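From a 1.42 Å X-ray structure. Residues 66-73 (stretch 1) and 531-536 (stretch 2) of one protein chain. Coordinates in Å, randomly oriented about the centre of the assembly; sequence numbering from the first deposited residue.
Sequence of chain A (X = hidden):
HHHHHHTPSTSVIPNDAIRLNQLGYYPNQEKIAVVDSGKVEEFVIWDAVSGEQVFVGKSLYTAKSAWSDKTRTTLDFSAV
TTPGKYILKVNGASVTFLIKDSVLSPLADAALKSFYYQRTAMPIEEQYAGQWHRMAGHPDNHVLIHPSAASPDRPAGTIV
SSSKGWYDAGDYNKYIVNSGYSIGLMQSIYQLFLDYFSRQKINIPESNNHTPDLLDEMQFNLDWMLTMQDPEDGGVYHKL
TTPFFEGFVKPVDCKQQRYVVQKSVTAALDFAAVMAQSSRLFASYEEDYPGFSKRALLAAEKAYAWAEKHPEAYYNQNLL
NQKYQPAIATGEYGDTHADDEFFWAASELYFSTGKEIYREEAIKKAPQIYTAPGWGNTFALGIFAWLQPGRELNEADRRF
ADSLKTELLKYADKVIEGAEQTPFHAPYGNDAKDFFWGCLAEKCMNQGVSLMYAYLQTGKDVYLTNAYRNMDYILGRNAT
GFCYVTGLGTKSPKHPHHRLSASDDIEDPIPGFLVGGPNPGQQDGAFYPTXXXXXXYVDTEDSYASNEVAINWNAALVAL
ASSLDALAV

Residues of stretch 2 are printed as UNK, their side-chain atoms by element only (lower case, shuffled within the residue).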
# COMPACT_ATOMS: atom_id res chain seq x y z
N ALA A 66 -26.35 -7.77 5.62
CA ALA A 66 -27.10 -8.95 5.20
C ALA A 66 -26.85 -10.15 6.11
O ALA A 66 -27.71 -11.02 6.23
CB ALA A 66 -26.75 -9.31 3.78
N TRP A 67 -25.69 -10.18 6.76
CA TRP A 67 -25.22 -11.40 7.44
C TRP A 67 -25.20 -11.34 8.97
O TRP A 67 -24.95 -12.36 9.62
CB TRP A 67 -23.80 -11.73 6.95
CG TRP A 67 -22.81 -10.62 7.20
CD1 TRP A 67 -22.16 -10.35 8.37
CD2 TRP A 67 -22.37 -9.65 6.24
NE1 TRP A 67 -21.32 -9.27 8.19
CE2 TRP A 67 -21.44 -8.82 6.90
CE3 TRP A 67 -22.66 -9.41 4.90
CZ2 TRP A 67 -20.80 -7.76 6.25
CZ3 TRP A 67 -22.04 -8.36 4.26
CH2 TRP A 67 -21.12 -7.54 4.94
N SER A 68 -25.45 -10.17 9.54
CA SER A 68 -25.38 -10.01 10.98
C SER A 68 -26.68 -9.42 11.49
O SER A 68 -27.20 -8.47 10.91
CB SER A 68 -24.22 -9.10 11.39
OG SER A 68 -24.28 -8.80 12.78
N ASP A 69 -27.19 -9.98 12.58
CA ASP A 69 -28.42 -9.49 13.16
C ASP A 69 -28.18 -8.31 14.09
O ASP A 69 -29.13 -7.77 14.67
CB ASP A 69 -29.15 -10.60 13.90
CG ASP A 69 -30.63 -10.30 14.10
OD1 ASP A 69 -31.29 -9.91 13.10
OD2 ASP A 69 -31.11 -10.42 15.25
N LYS A 70 -26.93 -7.88 14.23
CA LYS A 70 -26.62 -6.75 15.09
C LYS A 70 -27.23 -5.48 14.51
O LYS A 70 -27.21 -5.27 13.30
CB LYS A 70 -25.10 -6.53 15.21
CG LYS A 70 -24.31 -7.54 16.02
CD LYS A 70 -22.83 -7.35 15.72
CE LYS A 70 -21.94 -8.13 16.65
NZ LYS A 70 -20.49 -7.89 16.33
N THR A 71 -27.76 -4.63 15.39
CA THR A 71 -28.24 -3.32 15.02
C THR A 71 -27.09 -2.34 15.16
O THR A 71 -26.56 -2.14 16.25
CB THR A 71 -29.39 -2.82 15.93
OG1 THR A 71 -30.54 -3.66 15.75
CG2 THR A 71 -29.79 -1.39 15.61
N ARG A 72 -26.69 -1.72 14.05
CA ARG A 72 -25.63 -0.72 14.07
C ARG A 72 -26.25 0.67 14.05
O ARG A 72 -27.02 0.99 13.15
CB ARG A 72 -24.73 -0.94 12.86
CG ARG A 72 -23.63 -1.95 13.08
CD ARG A 72 -24.09 -3.39 13.35
NE ARG A 72 -22.91 -4.23 13.51
CZ ARG A 72 -22.44 -5.09 12.61
NH1 ARG A 72 -21.31 -5.74 12.84
NH2 ARG A 72 -23.09 -5.32 11.48
N THR A 73 -25.90 1.52 15.02
CA THR A 73 -26.49 2.85 15.14
C THR A 73 -25.46 3.92 14.81
O THR A 73 -24.38 3.96 15.40
CB THR A 73 -27.04 3.08 16.57
OG1 THR A 73 -27.91 2.00 16.91
CG2 THR A 73 -27.79 4.40 16.68
N UNK A 531 -20.19 -17.85 10.00
CA UNK A 531 -19.79 -16.71 10.82
C UNK A 531 -19.82 -15.43 9.98
O UNK A 531 -19.95 -15.49 8.75
c UNK A 531 -18.39 -16.95 11.41
N UNK A 532 -19.71 -14.27 10.64
CA UNK A 532 -19.72 -12.99 9.94
C UNK A 532 -18.37 -12.74 9.24
O UNK A 532 -17.32 -12.74 9.88
o UNK A 532 -21.36 -11.90 11.37
c UNK A 532 -20.01 -11.86 10.92
N UNK A 533 -18.40 -12.52 7.91
CA UNK A 533 -17.15 -12.34 7.16
C UNK A 533 -16.31 -11.17 7.66
O UNK A 533 -15.07 -11.30 7.61
c UNK A 533 -19.57 -12.35 7.04
c UNK A 533 -18.99 -12.41 5.67
c UNK A 533 -17.62 -12.03 5.73
N UNK A 534 -16.93 -10.09 8.12
CA UNK A 534 -16.19 -8.91 8.58
C UNK A 534 -15.62 -9.07 9.99
O UNK A 534 -14.96 -8.17 10.52
o UNK A 534 -19.01 -6.58 9.18
c UNK A 534 -17.02 -7.62 8.42
c UNK A 534 -18.36 -7.64 9.12
o UNK A 534 -18.80 -8.72 9.60
N UNK A 535 -15.86 -10.23 10.59
CA UNK A 535 -15.34 -10.54 11.91
C UNK A 535 -14.37 -11.73 11.86
O UNK A 535 -13.87 -12.19 12.90
c UNK A 535 -18.61 -9.99 14.01
c UNK A 535 -17.46 -9.66 13.06
c UNK A 535 -16.52 -10.84 12.85
o UNK A 535 -18.59 -11.07 14.64
o UNK A 535 -19.53 -9.16 14.13
N UNK A 536 -14.08 -12.21 10.66
CA UNK A 536 -13.16 -13.33 10.46
C UNK A 536 -11.70 -12.89 10.52
O UNK A 536 -10.95 -13.07 9.56
o UNK A 536 -14.72 -14.57 9.12
c UNK A 536 -13.41 -14.03 9.13
O HOH W 1 -22.05 -10.53 13.75
O HOH W 2 -20.26 -10.71 17.15
O HOH W 3 -21.65 -6.02 9.07
O HOH W 4 -20.58 -8.16 11.68

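Position 531 carries a single side-chain carbon, a CB with nothing beyond it. Its CA-to-CB bond points away from stretch 1, and it makes no contact there. One carbon is alanine: Ala531.

Position 532 has one carbon followed by one oxygen. The oxygen lies at the edge of the Trp67 indole, near the ring plane, 3.5 Å from Trp67 CD1. Water 1 sits 2.8 Å from this same oxygen and 3.0 Å from Ser68 OG, so a hydroxyl suits the site. A carbon and a terminal oxygen make Ser532, whose chi1 is m.

Position 533 has three carbons that close a ring onto the backbone nitrogen. One ring carbon lies over one face of Trp67, 3.5 Å from Trp67 CD1. The closed ring identifies Pro533 directly. Its CD is 3.6 Å from the centroid of the five-membered ring of Trp67 and 13° off the normal, a CH-pi contact. Here too a 3-10 segment begins, running through 535.

Position 534 shows two carbons, the second bearing two oxygens, one of which lies 2.9 Å from Trp67 NE1. This short carboxylate is Asp534. The near oxygen is OD1, which accepts a hydrogen bond from Trp67 NE1 with an N-H...acceptor angle of 146°. The chi1 is p, and the CA-to-CB bond points toward stretch 1. Its charge is not paired directly with Arg72, for OD2 stays 4.4 Å from Arg72 NH1.

Position 535 has three carbons, the third carrying two oxygens, one of them 2.7 Å from Lys70 NZ. One more carbon than aspartate gives Glu535. With chi1 m and chi2 t it extends to Lys70, and OE2 meets Lys70 NZ in a hydrogen-bonded salt bridge. Its backbone N bonds to Ser532 O at 3.0 Å, helping to hold the turn.

Position 536 has one carbon and one oxygen and lies out of reach of stretch 1. It is Ser536, and its OG donates to Ser532 O at 3.3 Å, back within its own stretch.

The contact works by giving one aromatic ring two kinds of partner from consecutive residues: Pro533 covers a face of Trp67, while Asp534 takes the indole N-H at the edge. Beside it, Lys70 and Glu535 supply the direct charge pairing, and water completes the rest. Water 4 accepts from Arg72 NH1 at 2.8 Å and donates to Asp534 OD1 and Glu535 OE2, each also at 2.8 Å; water 3 links Arg72 NH2 to Asp534 OD2, at 2.9 and 2.7 Å. The rule to read is that a short 3-10 turn can present a ring and two carboxylates in succession, with ordered water bridging the arginine to both acids.

Stretch 2 (531-536) ASPDES
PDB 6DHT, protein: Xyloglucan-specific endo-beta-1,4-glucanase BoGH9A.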